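Local coordinates for 3-guanidinopropionase (Pseudomonas aeruginosa, PDB 3NIQ), which catalyses the manganese-dependent hydrolysis of 3-guanidinopropanoate to beta-alanine and urea, acting as a homohexamer of the arginase family, at residues A[182-187]-A[224-229]; A[248-253]-A[289-294]; A[35-40]-A[81-86]; A[70-75]-A[268-273]. All coordinates share one frame; numbering follows the deposited sequence.

Contact 1: A[182-187]-A[224-229]; sequences RTVQIG and AEARRV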
loop_
_atom_site.group_PDB
_atom_site.type_symbol
_atom_site.label_atom_id
_atom_site.label_comp_id
_atom_site.label_asym_id
_atom_site.label_seq_id
_atom_site.Cartn_x
_atom_site.Cartn_y
_atom_site.Cartn_z
ATOM N N ARG A 182 -16.423 -11.786 38.141
ATOM C CA ARG A 182 -16.949 -12.407 36.950
ATOM C C ARG A 182 -16.309 -11.796 35.692
ATOM O O ARG A 182 -16.930 -11.714 34.647
ATOM C CB ARG A 182 -18.481 -12.321 36.922
ATOM C CG ARG A 182 -19.117 -13.106 38.083
ATOM C CD ARG A 182 -20.592 -13.442 37.843
ATOM N NE ARG A 182 -21.361 -12.271 37.463
ATOM C CZ ARG A 182 -21.782 -12.024 36.221
ATOM N NH1 ARG A 182 -21.503 -12.853 35.193
ATOM N NH2 ARG A 182 -22.469 -10.934 36.008
ATOM N N THR A 183 -15.054 -11.376 35.815
ATOM C CA THR A 183 -14.309 -10.835 34.677
ATOM C C THR A 183 -13.118 -11.721 34.369
ATOM O O THR A 183 -12.330 -12.079 35.248
ATOM C CB THR A 183 -13.867 -9.391 34.958
ATOM O OG1 THR A 183 -15.036 -8.600 35.240
ATOM C CG2 THR A 183 -13.110 -8.790 33.764
ATOM N N VAL A 184 -12.998 -12.085 33.105
ATOM C CA VAL A 184 -11.861 -12.871 32.661
ATOM C C VAL A 184 -11.290 -12.225 31.389
ATOM O O VAL A 184 -12.045 -11.867 30.463
ATOM C CB VAL A 184 -12.205 -14.372 32.498
ATOM C CG1 VAL A 184 -13.374 -14.583 31.535
ATOM C CG2 VAL A 184 -10.932 -15.193 32.047
ATOM N N GLN A 185 -9.970 -12.035 31.388
ATOM C CA GLN A 185 -9.264 -11.363 30.289
ATOM C C GLN A 185 -8.327 -12.358 29.635
ATOM O O GLN A 185 -7.590 -13.048 30.327
ATOM C CB GLN A 185 -8.497 -10.142 30.798
ATOM C CG GLN A 185 -9.386 -9.156 31.577
ATOM C CD GLN A 185 -8.590 -7.986 32.101
ATOM O OE1 GLN A 185 -7.598 -8.167 32.810
ATOM N NE2 GLN A 185 -8.998 -6.782 31.732
ATOM N N ILE A 186 -8.394 -12.454 28.302
ATOM C CA ILE A 186 -7.675 -13.479 27.561
ATOM C C ILE A 186 -6.793 -12.882 26.462
ATOM O O ILE A 186 -7.287 -12.117 25.619
ATOM C CB ILE A 186 -8.665 -14.462 26.877
ATOM C CG1 ILE A 186 -9.653 -15.050 27.897
ATOM C CG2 ILE A 186 -7.878 -15.555 26.167
ATOM C CD1 ILE A 186 -10.770 -15.867 27.305
ATOM N N GLY A 187 -5.506 -13.239 26.466
ATOM C CA GLY A 187 -4.600 -12.844 25.400
ATOM C C GLY A 187 -3.540 -11.825 25.799
ATOM O O GLY A 187 -2.722 -11.442 24.964
ATOM N N ALA A 224 -13.149 -23.334 29.166
ATOM C CA ALA A 224 -13.712 -23.884 30.362
ATOM C C ALA A 224 -13.481 -22.946 31.537
ATOM O O ALA A 224 -14.356 -22.677 32.310
ATOM C CB ALA A 224 -13.116 -25.193 30.629
ATOM N N GLU A 225 -12.297 -22.413 31.609
ATOM C CA GLU A 225 -11.967 -21.467 32.671
ATOM C C GLU A 225 -12.782 -20.189 32.506
ATOM O O GLU A 225 -13.314 -19.651 33.485
ATOM C CB GLU A 225 -10.463 -21.173 32.708
ATOM C CG GLU A 225 -10.048 -20.189 33.801
ATOM C CD GLU A 225 -10.219 -20.757 35.209
ATOM O OE1 GLU A 225 -10.713 -21.910 35.346
ATOM O OE2 GLU A 225 -9.863 -20.039 36.173
ATOM N N ALA A 226 -12.904 -19.707 31.267
ATOM C CA ALA A 226 -13.695 -18.496 31.030
ATOM C C ALA A 226 -15.151 -18.688 31.451
ATOM O O ALA A 226 -15.724 -17.817 32.095
ATOM C CB ALA A 226 -13.612 -18.059 29.573
ATOM N N ARG A 227 -15.750 -19.820 31.073
ATOM C CA ARG A 227 -17.173 -20.056 31.380
ATOM C C ARG A 227 -17.380 -20.248 32.878
ATOM O O ARG A 227 -18.404 -19.839 33.426
ATOM C CB ARG A 227 -17.724 -21.265 30.626
ATOM C CG ARG A 227 -17.751 -21.093 29.120
ATOM C CD ARG A 227 -18.356 -22.324 28.460
ATOM N NE ARG A 227 -19.750 -22.496 28.858
ATOM C CZ ARG A 227 -20.806 -22.136 28.125
ATOM N NH1 ARG A 227 -20.658 -21.585 26.924
ATOM N NH2 ARG A 227 -22.030 -22.340 28.597
ATOM N N ARG A 228 -16.399 -20.869 33.531
ATOM C CA ARG A 228 -16.403 -20.989 34.988
ATOM C C ARG A 228 -16.430 -19.620 35.660
ATOM O O ARG A 228 -17.168 -19.415 36.626
ATOM C CB ARG A 228 -15.173 -21.769 35.478
ATOM C CG ARG A 228 -15.246 -22.138 36.968
ATOM C CD ARG A 228 -13.909 -22.586 37.532
ATOM N NE ARG A 228 -12.873 -21.550 37.451
ATOM C CZ ARG A 228 -12.753 -20.506 38.275
ATOM N NH1 ARG A 228 -13.619 -20.321 39.261
ATOM N NH2 ARG A 228 -11.758 -19.636 38.102
ATOM N N VAL A 229 -15.625 -18.680 35.161
ATOM C CA VAL A 229 -15.542 -17.352 35.788
ATOM C C VAL A 229 -16.849 -16.586 35.723
ATOM O O VAL A 229 -17.283 -15.999 36.717
ATOM C CB VAL A 229 -14.401 -16.462 35.173
ATOM C CG1 VAL A 229 -14.604 -14.961 35.533
ATOM C CG2 VAL A 229 -13.019 -16.937 35.637
#
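Two valine torsions set this contact up. Val229 places CG1 anti to its backbone N (chi1 163°) and so presents that methyl to the backbone at Arg182 and Thr183, whereas Val184 has CG1 in the crowded position between its own backbone N and carbonyl carbon (chi1 57°), directed at the helix. The CG1 of Val229 lies against the peptide that links the first two residues of 182-187, 3.6 Å from both Arg182 C and Thr183 N. The same methyl stands 3.9 Å from Val184 CB, so it bridges main chain and side chain. One helical turn earlier, Val184 CG1 comes to 4.0 Å from both CA and CB of Ala226, a residue small enough to let the helix backbone sit close. Ile186, with CG1 anti to its carbonyl carbon, adds a lighter touch: its CD1 reaches Ala226 CB at 4.2 Å. This is helix-on-sheet packing in the alpha/beta fold of the arginase family: the 224-229 part of helix 211-230 runs nearly antiparallel to strand 183-187, at 157°, the two short axes 8.1 Å apart. That helix belongs to the crossover from edge strand 207-210 to strand 235-240, and on its way it passes over 183-188. The polar groups work elsewhere. Within the helix, Arg228 grips Glu225 side-on through NE and NH2, the latter 2.7 Å from Glu225 OE2, and Arg207 makes a second salt bridge to that carboxylate. Arg182 turns its chain away, bending at chi3, so that its guanidinium bonds to the carbonyl oxygens of Val230 and Pro234.

Contact 2: A[248-253]-A[289-294]; sequences FAPGTG and FDVGGA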
loop_
_atom_site.group_PDB
_atom_site.type_symbol
_atom_site.label_atom_id
_atom_site.label_comp_id
_atom_site.label_asym_id
_atom_site.label_seq_id
_atom_site.Cartn_x
_atom_site.Cartn_y
_atom_site.Cartn_z
ATOM N N PHE A 248 -2.965 -11.158 11.434
ATOM C CA PHE A 248 -4.414 -11.220 11.189
ATOM C C PHE A 248 -5.104 -9.878 11.377
ATOM O O PHE A 248 -6.147 -9.608 10.749
ATOM C CB PHE A 248 -5.070 -12.264 12.133
ATOM C CG PHE A 248 -4.310 -13.548 12.199
ATOM C CD1 PHE A 248 -4.534 -14.549 11.267
ATOM C CD2 PHE A 248 -3.320 -13.737 13.172
ATOM C CE1 PHE A 248 -3.794 -15.730 11.316
ATOM C CE2 PHE A 248 -2.568 -14.883 13.196
ATOM C CZ PHE A 248 -2.810 -15.888 12.270
ATOM N N ALA A 249 -4.548 -9.036 12.247
ATOM C CA ALA A 249 -5.158 -7.728 12.516
ATOM C C ALA A 249 -4.126 -6.618 12.530
ATOM O O ALA A 249 -3.832 -6.057 13.607
ATOM C CB ALA A 249 -5.929 -7.753 13.851
ATOM N N PRO A 250 -3.605 -6.250 11.336
ATOM C CA PRO A 250 -2.591 -5.194 11.240
ATOM C C PRO A 250 -3.154 -3.815 11.580
ATOM O O PRO A 250 -2.417 -2.961 12.080
ATOM C CB PRO A 250 -2.185 -5.221 9.743
ATOM C CG PRO A 250 -3.404 -5.798 9.030
ATOM C CD PRO A 250 -3.933 -6.829 10.014
ATOM N N GLY A 251 -4.448 -3.623 11.331
ATOM C CA GLY A 251 -5.089 -2.317 11.457
ATOM C C GLY A 251 -5.517 -2.018 12.878
ATOM O O GLY A 251 -6.698 -2.050 13.200
ATOM N N THR A 252 -4.565 -1.746 13.750
ATOM C CA THR A 252 -4.933 -1.486 15.138
ATOM C C THR A 252 -3.897 -0.577 15.769
ATOM O O THR A 252 -2.717 -0.577 15.375
ATOM C CB THR A 252 -5.118 -2.808 15.932
ATOM O OG1 THR A 252 -5.873 -2.553 17.125
ATOM C CG2 THR A 252 -3.751 -3.443 16.279
ATOM N N GLY A 253 -4.334 0.215 16.739
ATOM C CA GLY A 253 -3.489 1.280 17.264
ATOM C C GLY A 253 -2.288 0.803 18.043
ATOM O O GLY A 253 -1.195 1.349 17.878
ATOM N N PHE A 289 -4.384 2.159 9.600
ATOM C CA PHE A 289 -3.267 1.223 9.704
ATOM C C PHE A 289 -3.609 -0.142 9.155
ATOM O O PHE A 289 -2.840 -1.101 9.328
ATOM C CB PHE A 289 -2.780 1.145 11.155
ATOM C CG PHE A 289 -2.284 2.466 11.667
ATOM C CD1 PHE A 289 -0.982 2.873 11.414
ATOM C CD2 PHE A 289 -3.151 3.343 12.318
ATOM C CE1 PHE A 289 -0.537 4.117 11.867
ATOM C CE2 PHE A 289 -2.718 4.578 12.765
ATOM C CZ PHE A 289 -1.422 4.958 12.550
ATOM N N ASP A 290 -4.760 -0.242 8.501
ATOM C CA ASP A 290 -5.241 -1.545 8.005
ATOM C C ASP A 290 -4.651 -1.823 6.628
ATOM O O ASP A 290 -4.160 -0.903 5.956
ATOM C CB ASP A 290 -6.766 -1.567 7.979
ATOM C CG ASP A 290 -7.356 -2.981 7.895
ATOM O OD1 ASP A 290 -6.624 -3.982 8.005
ATOM O OD2 ASP A 290 -8.584 -3.093 7.675
ATOM N N VAL A 291 -4.705 -3.085 6.202
ATOM C CA VAL A 291 -4.128 -3.476 4.915
ATOM C C VAL A 291 -5.201 -4.139 4.070
ATOM O O VAL A 291 -5.625 -5.265 4.370
ATOM C CB VAL A 291 -2.940 -4.454 5.103
ATOM C CG1 VAL A 291 -2.383 -4.874 3.762
ATOM C CG2 VAL A 291 -1.838 -3.818 5.975
ATOM N N GLY A 292 -5.641 -3.438 3.026
ATOM C CA GLY A 292 -6.703 -3.931 2.136
ATOM C C GLY A 292 -7.939 -4.373 2.904
ATOM O O GLY A 292 -8.576 -5.366 2.550
ATOM N N GLY A 293 -8.260 -3.651 3.981
ATOM C CA GLY A 293 -9.432 -3.957 4.802
ATOM C C GLY A 293 -9.403 -5.292 5.553
ATOM O O GLY A 293 -10.446 -5.783 5.952
ATOM N N ALA A 294 -8.223 -5.881 5.743
ATOM C CA ALA A 294 -8.105 -7.173 6.444
ATOM C C ALA A 294 -8.757 -7.152 7.817
ATOM O O ALA A 294 -9.481 -8.083 8.181
ATOM C CB ALA A 294 -6.606 -7.615 6.584
#
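Backbone against backbone is the tight part of this contact. Gly251 CA comes within 3.5 Å of Asp290 CA, possible because Gly251 lacks a side chain, and it lies 3.3 Å from Phe289 O in a CA-H...O contact. Gly251 is the centre of an inverse gamma turn, closed by a weak bond from Thr252 N to Pro250 O. Beside it, Pro250 CG touches two side chains: 3.8 Å from Asp290 OD1, crossing obliquely, and 4.0 Å from Val291 CG2, crossing at about a right angle. Asp290 has CG anti to its backbone N (chi1 -162°), which lays the carboxylate beside the proline. Its OD1 takes the N-H of Val291 at 2.8 Å, from above the carboxylate plane, and also bonds to Thr295 OG1, while OD2 meets Ala296 N. Thr295 OG1 in turn pairs with Gly251 N, so one hydroxyl ties both loops to the same helix start. Phe289 CB lies against Gly251 CA, but its ring turns off to a cation-pi contact with Arg51, which also bonds Thr252 O. The contact loosens toward Ala294, whose CB is 4.4 Å from Pro250 CD. Beyond it, the type I' turn from Val291 to Ala294 carries Gly292 out to solvent, and Val291 packs on Val291 of two neighbouring subunits. Thr252 turns away from 289-294 and bonds through OG1 to Glu284 O, next to the manganese ligands Asp240 and Asp242. The two loops thus meet beyond the C-terminal ends of strands 235-240 and 277-283, and loop 289-294 leads straight into helix 294-317.

Contact 3: A[35-40]-A[81-86]; sequences LQVGLI and DLVRVG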
loop_
_atom_site.group_PDB
_atom_site.type_symbol
_atom_site.label_atom_id
_atom_site.label_comp_id
_atom_site.label_asym_id
_atom_site.label_seq_id
_atom_site.Cartn_x
_atom_site.Cartn_y
_atom_site.Cartn_z
ATOM N N LEU A 35 -36.077 -3.033 17.397
ATOM C CA LEU A 35 -35.099 -4.134 17.297
ATOM C C LEU A 35 -34.876 -4.901 18.600
ATOM O O LEU A 35 -35.055 -4.353 19.681
ATOM C CB LEU A 35 -33.735 -3.578 16.838
ATOM C CG LEU A 35 -33.740 -2.816 15.519
ATOM C CD1 LEU A 35 -32.407 -2.107 15.294
ATOM C CD2 LEU A 35 -34.075 -3.773 14.397
ATOM N N GLN A 36 -34.446 -6.159 18.484
ATOM C CA GLN A 36 -34.061 -6.956 19.647
ATOM C C GLN A 36 -32.550 -6.962 19.839
ATOM O O GLN A 36 -32.056 -7.054 20.973
ATOM C CB GLN A 36 -34.588 -8.389 19.532
ATOM C CG GLN A 36 -36.120 -8.487 19.613
ATOM C CD GLN A 36 -36.580 -9.872 19.246
ATOM O OE1 GLN A 36 -36.736 -10.181 18.078
ATOM N NE2 GLN A 36 -36.725 -10.735 20.237
ATOM N N VAL A 37 -31.822 -6.854 18.726
ATOM C CA VAL A 37 -30.365 -6.673 18.754
ATOM C C VAL A 37 -30.047 -5.488 17.833
ATOM O O VAL A 37 -30.369 -5.513 16.638
ATOM C CB VAL A 37 -29.612 -7.953 18.300
ATOM C CG1 VAL A 37 -28.093 -7.716 18.192
ATOM C CG2 VAL A 37 -29.908 -9.125 19.233
ATOM N N GLY A 38 -29.419 -4.459 18.391
ATOM C CA GLY A 38 -29.019 -3.268 17.626
ATOM C C GLY A 38 -27.547 -3.270 17.279
ATOM O O GLY A 38 -26.706 -3.463 18.159
ATOM N N LEU A 39 -27.239 -3.071 16.001
ATOM C CA LEU A 39 -25.865 -3.000 15.525
ATOM C C LEU A 39 -25.473 -1.548 15.454
ATOM O O LEU A 39 -26.077 -0.762 14.731
ATOM C CB LEU A 39 -25.684 -3.681 14.156
ATOM C CG LEU A 39 -26.331 -5.058 13.966
ATOM C CD1 LEU A 39 -25.946 -5.665 12.593
ATOM C CD2 LEU A 39 -26.007 -6.036 15.100
ATOM N N ILE A 40 -24.492 -1.183 16.266
ATOM C CA ILE A 40 -24.199 0.224 16.495
ATOM C C ILE A 40 -22.736 0.528 16.275
ATOM O O ILE A 40 -21.856 -0.203 16.752
ATOM C CB ILE A 40 -24.567 0.637 17.952
ATOM C CG1 ILE A 40 -26.048 0.342 18.252
ATOM C CG2 ILE A 40 -24.276 2.141 18.166
ATOM C CD1 ILE A 40 -26.299 -0.066 19.773
ATOM N N ASP A 81 -33.535 -14.610 11.444
ATOM C CA ASP A 81 -34.791 -15.361 11.610
ATOM C C ASP A 81 -35.143 -15.482 13.079
ATOM O O ASP A 81 -36.308 -15.326 13.447
ATOM C CB ASP A 81 -34.733 -16.758 10.972
ATOM C CG ASP A 81 -34.680 -16.710 9.447
ATOM O OD1 ASP A 81 -35.181 -15.739 8.853
ATOM O OD2 ASP A 81 -34.133 -17.650 8.846
ATOM N N LEU A 82 -34.129 -15.713 13.916
ATOM C CA LEU A 82 -34.332 -15.822 15.359
ATOM C C LEU A 82 -34.917 -14.563 15.981
ATOM O O LEU A 82 -35.867 -14.646 16.750
ATOM C CB LEU A 82 -33.033 -16.180 16.090
ATOM C CG LEU A 82 -32.643 -17.635 16.154
ATOM C CD1 LEU A 82 -31.510 -17.785 17.177
ATOM C CD2 LEU A 82 -33.875 -18.479 16.555
ATOM N N VAL A 83 -34.350 -13.403 15.656
ATOM C CA VAL A 83 -34.767 -12.138 16.293
ATOM C C VAL A 83 -34.671 -10.983 15.311
ATOM O O VAL A 83 -34.178 -11.155 14.188
ATOM C CB VAL A 83 -33.895 -11.802 17.547
ATOM C CG1 VAL A 83 -33.859 -12.980 18.512
ATOM C CG2 VAL A 83 -32.469 -11.410 17.132
ATOM N N ARG A 84 -35.147 -9.811 15.725
ATOM C CA ARG A 84 -35.061 -8.618 14.902
ATOM C C ARG A 84 -33.719 -7.901 15.088
ATOM O O ARG A 84 -33.392 -7.429 16.192
ATOM C CB ARG A 84 -36.213 -7.672 15.223
ATOM C CG ARG A 84 -37.608 -8.299 15.011
ATOM C CD ARG A 84 -38.709 -7.353 15.495
ATOM N NE ARG A 84 -38.529 -6.030 14.891
ATOM C CZ ARG A 84 -39.043 -5.646 13.722
ATOM N NH1 ARG A 84 -39.807 -6.479 13.017
ATOM N NH2 ARG A 84 -38.808 -4.412 13.272
ATOM N N VAL A 85 -32.964 -7.826 13.993
ATOM C CA VAL A 85 -31.630 -7.212 13.955
ATOM C C VAL A 85 -31.641 -6.048 12.973
ATOM O O VAL A 85 -32.271 -6.113 11.903
ATOM C CB VAL A 85 -30.540 -8.235 13.527
ATOM C CG1 VAL A 85 -29.122 -7.680 13.799
ATOM C CG2 VAL A 85 -30.717 -9.549 14.279
ATOM N N GLY A 86 -30.952 -4.973 13.332
ATOM C CA GLY A 86 -30.899 -3.808 12.458
ATOM C C GLY A 86 -29.676 -2.950 12.675
ATOM O O GLY A 86 -28.998 -3.074 13.702
HETATM O O HOH W 1 -37.307 -13.650 19.323
#
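Hydrogen bonds come first, and they follow a parallel strand pairing, with Val37 opposite Val85 and Gly38 opposite Gly86. Arg84 O is gripped twice: Gln36 N reaches a lone pair in the carbonyl plane at 2.8 Å, and Val37 N lies nearly along the C=O axis at 3.0 Å. Farther on, Leu39 N meets Gly86 O at 2.9 Å, almost in line with the carbonyl, while the bond from Gly86 N to Val37 O is weak. The Gln36 side chain, stretched out beyond CG, continues the pairing backward past the strand ends. Its OE1 accepts Arg84 N at 2.9 Å from above the amide plane, and its NE2 gives a hydrogen bond to a water that also binds Leu82 O, so both ends of the amide are held.

Apolar packing occupies the rest. On the face that carries Val37 and Val85, Val37 CG2 meets Val83 CG2 at 4.0 Å, and Leu39 CD2 touches Val85 CG1 at 3.8 Å. On the other face, Leu35 spreads its methyls over glycine, with CD1 3.6 Å from Gly86 CA.

Joined here are the first two strands of the arginase-type alpha/beta fold, linked through helices 57-64 and 79-82. In the eight-stranded parallel sheet, 85-90 is an outermost strand of the chain, and 37-42 lies between it and 118-123. Helix 294-317 covers the valine face, Leu307 packing on both Val37 and Val85.

Contact 4: A[70-75]-A[268-273]; sequences KVHHVS and LVRGLR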
loop_
_atom_site.group_PDB
_atom_site.type_symbol
_atom_site.label_atom_id
_atom_site.label_comp_id
_atom_site.label_asym_id
_atom_site.label_seq_id
_atom_site.Cartn_x
_atom_site.Cartn_y
_atom_site.Cartn_z
ATOM N N LYS A 70 -26.085 -15.361 5.737
ATOM C CA LYS A 70 -27.224 -15.376 6.649
ATOM C C LYS A 70 -27.146 -16.405 7.769
ATOM O O LYS A 70 -27.829 -16.273 8.787
ATOM C CB LYS A 70 -28.525 -15.563 5.864
ATOM C CG LYS A 70 -28.890 -14.367 4.977
ATOM C CD LYS A 70 -30.331 -14.427 4.448
ATOM C CE LYS A 70 -30.564 -15.587 3.489
ATOM N NZ LYS A 70 -31.734 -15.292 2.589
ATOM N N VAL A 71 -26.335 -17.438 7.591
ATOM C CA VAL A 71 -26.367 -18.559 8.525
ATOM C C VAL A 71 -24.971 -19.004 8.950
ATOM O O VAL A 71 -24.075 -19.157 8.117
ATOM C CB VAL A 71 -27.169 -19.762 7.942
ATOM C CG1 VAL A 71 -27.144 -20.954 8.895
ATOM C CG2 VAL A 71 -28.615 -19.351 7.633
ATOM N N HIS A 72 -24.807 -19.222 10.253
ATOM C CA HIS A 72 -23.553 -19.705 10.787
ATOM C C HIS A 72 -23.328 -21.170 10.410
ATOM O O HIS A 72 -24.226 -21.994 10.587
ATOM C CB HIS A 72 -23.530 -19.522 12.309
ATOM C CG HIS A 72 -22.155 -19.566 12.879
ATOM N ND1 HIS A 72 -21.406 -20.721 12.913
ATOM C CD2 HIS A 72 -21.377 -18.589 13.401
ATOM C CE1 HIS A 72 -20.227 -20.457 13.451
ATOM N NE2 HIS A 72 -20.180 -19.168 13.746
ATOM N N HIS A 73 -22.137 -21.512 9.908
ATOM C CA HIS A 73 -21.962 -22.832 9.266
ATOM C C HIS A 73 -21.729 -23.940 10.285
ATOM O O HIS A 73 -21.874 -25.117 9.970
ATOM C CB HIS A 73 -20.881 -22.835 8.154
ATOM C CG HIS A 73 -19.472 -22.977 8.654
ATOM N ND1 HIS A 73 -18.762 -21.927 9.196
ATOM C CD2 HIS A 73 -18.634 -24.044 8.674
ATOM C CE1 HIS A 73 -17.557 -22.340 9.544
ATOM N NE2 HIS A 73 -17.452 -23.622 9.239
ATOM N N VAL A 74 -21.374 -23.567 11.509
ATOM C CA VAL A 74 -21.163 -24.572 12.537
ATOM C C VAL A 74 -22.429 -24.702 13.375
ATOM O O VAL A 74 -23.012 -25.775 13.463
ATOM C CB VAL A 74 -19.959 -24.212 13.428
ATOM C CG1 VAL A 74 -19.706 -25.299 14.487
ATOM C CG2 VAL A 74 -18.713 -23.948 12.550
ATOM N N SER A 75 -22.847 -23.599 13.981
ATOM C CA SER A 75 -23.977 -23.611 14.895
ATOM C C SER A 75 -25.318 -23.671 14.149
ATOM O O SER A 75 -26.323 -24.107 14.696
ATOM C CB SER A 75 -23.907 -22.386 15.801
ATOM O OG SER A 75 -24.161 -21.197 15.074
ATOM N N LEU A 268 -12.916 -19.622 20.299
ATOM C CA LEU A 268 -13.208 -19.181 21.670
ATOM C C LEU A 268 -14.585 -18.530 21.758
ATOM O O LEU A 268 -15.363 -18.821 22.679
ATOM C CB LEU A 268 -12.110 -18.253 22.176
ATOM C CG LEU A 268 -10.782 -18.991 22.373
ATOM C CD1 LEU A 268 -9.632 -18.001 22.446
ATOM C CD2 LEU A 268 -10.831 -19.822 23.659
ATOM N N VAL A 269 -14.906 -17.667 20.794
ATOM C CA VAL A 269 -16.199 -16.986 20.805
ATOM C C VAL A 269 -17.367 -17.980 20.636
ATOM O O VAL A 269 -18.365 -17.916 21.361
ATOM C CB VAL A 269 -16.241 -15.826 19.766
ATOM C CG1 VAL A 269 -17.657 -15.323 19.565
ATOM C CG2 VAL A 269 -15.363 -14.698 20.257
ATOM N N ARG A 270 -17.237 -18.911 19.702
ATOM C CA ARG A 270 -18.263 -19.943 19.512
ATOM C C ARG A 270 -18.566 -20.735 20.800
ATOM O O ARG A 270 -19.709 -21.064 21.071
ATOM C CB ARG A 270 -17.847 -20.898 18.388
ATOM C CG ARG A 270 -17.999 -20.266 16.991
ATOM C CD ARG A 270 -17.161 -21.004 15.950
ATOM N NE ARG A 270 -17.096 -20.259 14.700
ATOM C CZ ARG A 270 -16.479 -20.687 13.609
ATOM N NH1 ARG A 270 -15.902 -21.876 13.597
ATOM N NH2 ARG A 270 -16.469 -19.929 12.511
ATOM N N GLY A 271 -17.533 -21.029 21.579
ATOM C CA GLY A 271 -17.671 -21.746 22.855
ATOM C C GLY A 271 -18.358 -20.949 23.959
ATOM O O GLY A 271 -18.597 -21.472 25.062
ATOM N N LEU A 272 -18.704 -19.696 23.663
ATOM C CA LEU A 272 -19.464 -18.865 24.593
ATOM C C LEU A 272 -20.977 -19.060 24.445
ATOM O O LEU A 272 -21.770 -18.414 25.138
ATOM C CB LEU A 272 -19.097 -17.391 24.425
ATOM C CG LEU A 272 -17.633 -17.063 24.713
ATOM C CD1 LEU A 272 -17.354 -15.569 24.566
ATOM C CD2 LEU A 272 -17.230 -17.520 26.092
ATOM N N ARG A 273 -21.370 -19.940 23.525
ATOM C CA ARG A 273 -22.774 -20.173 23.259
ATOM C C ARG A 273 -23.493 -20.661 24.530
ATOM O O ARG A 273 -22.927 -21.431 25.322
ATOM C CB ARG A 273 -22.922 -21.217 22.157
ATOM C CG ARG A 273 -24.342 -21.337 21.640
ATOM C CD ARG A 273 -24.488 -22.572 20.781
ATOM N NE ARG A 273 -25.807 -22.602 20.160
ATOM C CZ ARG A 273 -26.135 -23.428 19.173
ATOM N NH1 ARG A 273 -25.234 -24.288 18.723
ATOM N NH2 ARG A 273 -27.358 -23.392 18.648
#
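One face of the Arg270 guanidinium receives both the edge of the His72 ring and a methyl of Val74. The imidazole stands almost upright on it, the planes 83° apart, with CE1 3.4 Å from Arg270 NE. Val74 CG2 lies over the same face, 3.6 Å from Arg270 NH1, and also rests 3.5 Å above the plane of the His73 ring near its rim. His73 CE1 comes obliquely to 4.0 Å from Arg270 NH2. Over a face of the second guanidinium, that of Arg273, sits Ser75 CB, 3.7 Å from NH1. Both arginine chains are extended from CG to NE, and so they reach from the last turn of helix 262-270 and the type I turn ending at Arg273 across to the loop 70-75. His72 CG is anti to its backbone N (chi1 -161°), a torsion that folds the ring back over its own loop. There ND1 accepts Val74 N at 3.2 Å close to the ring plane, and Ser75 N adds a weaker bond.

Acidic partners outside the two segments complete the cluster. Glu305 of helix 294-317 binds both Arg270 NE and His72 NE2, Glu312 pairs with Arg273, and Glu212 of a neighbouring subunit takes Arg270 NH1 and His73 NE2. Since His72 ND1 is an acceptor, its NE2 probably carries the proton given to Glu305, consistent with a neutral ring lying against the arginine cation. The two segments, rich in basic groups, are thus bridged by two shared carboxylates, Glu305 and Glu212 of the neighbouring subunit, which probably offset the basic charge; the second makes this a subunit interface.

Contacts 1 and 3 are core pairings in different parts of the same parallel sheet, one joining a strand to its covering helix through aliphatic side chains, the other joining two neighbouring strands through main-chain bonds. Contact 2, partly buried, unites two loops near the metal site by close backbone approach, and contact 4, at the surface, relies on charged and aromatic groups. Contacts 2 and 4 both reach the second subunit. Helix 294-317 is a common element, beginning at contact 2 and packing against contacts 3 and 4. Contacts 1 and 4 touch directly: Arg227 probably hydrogen-bonds through NH1 to Gly271 O and Arg273 O, joining helix 211-230 to the turn that follows helix 262-270.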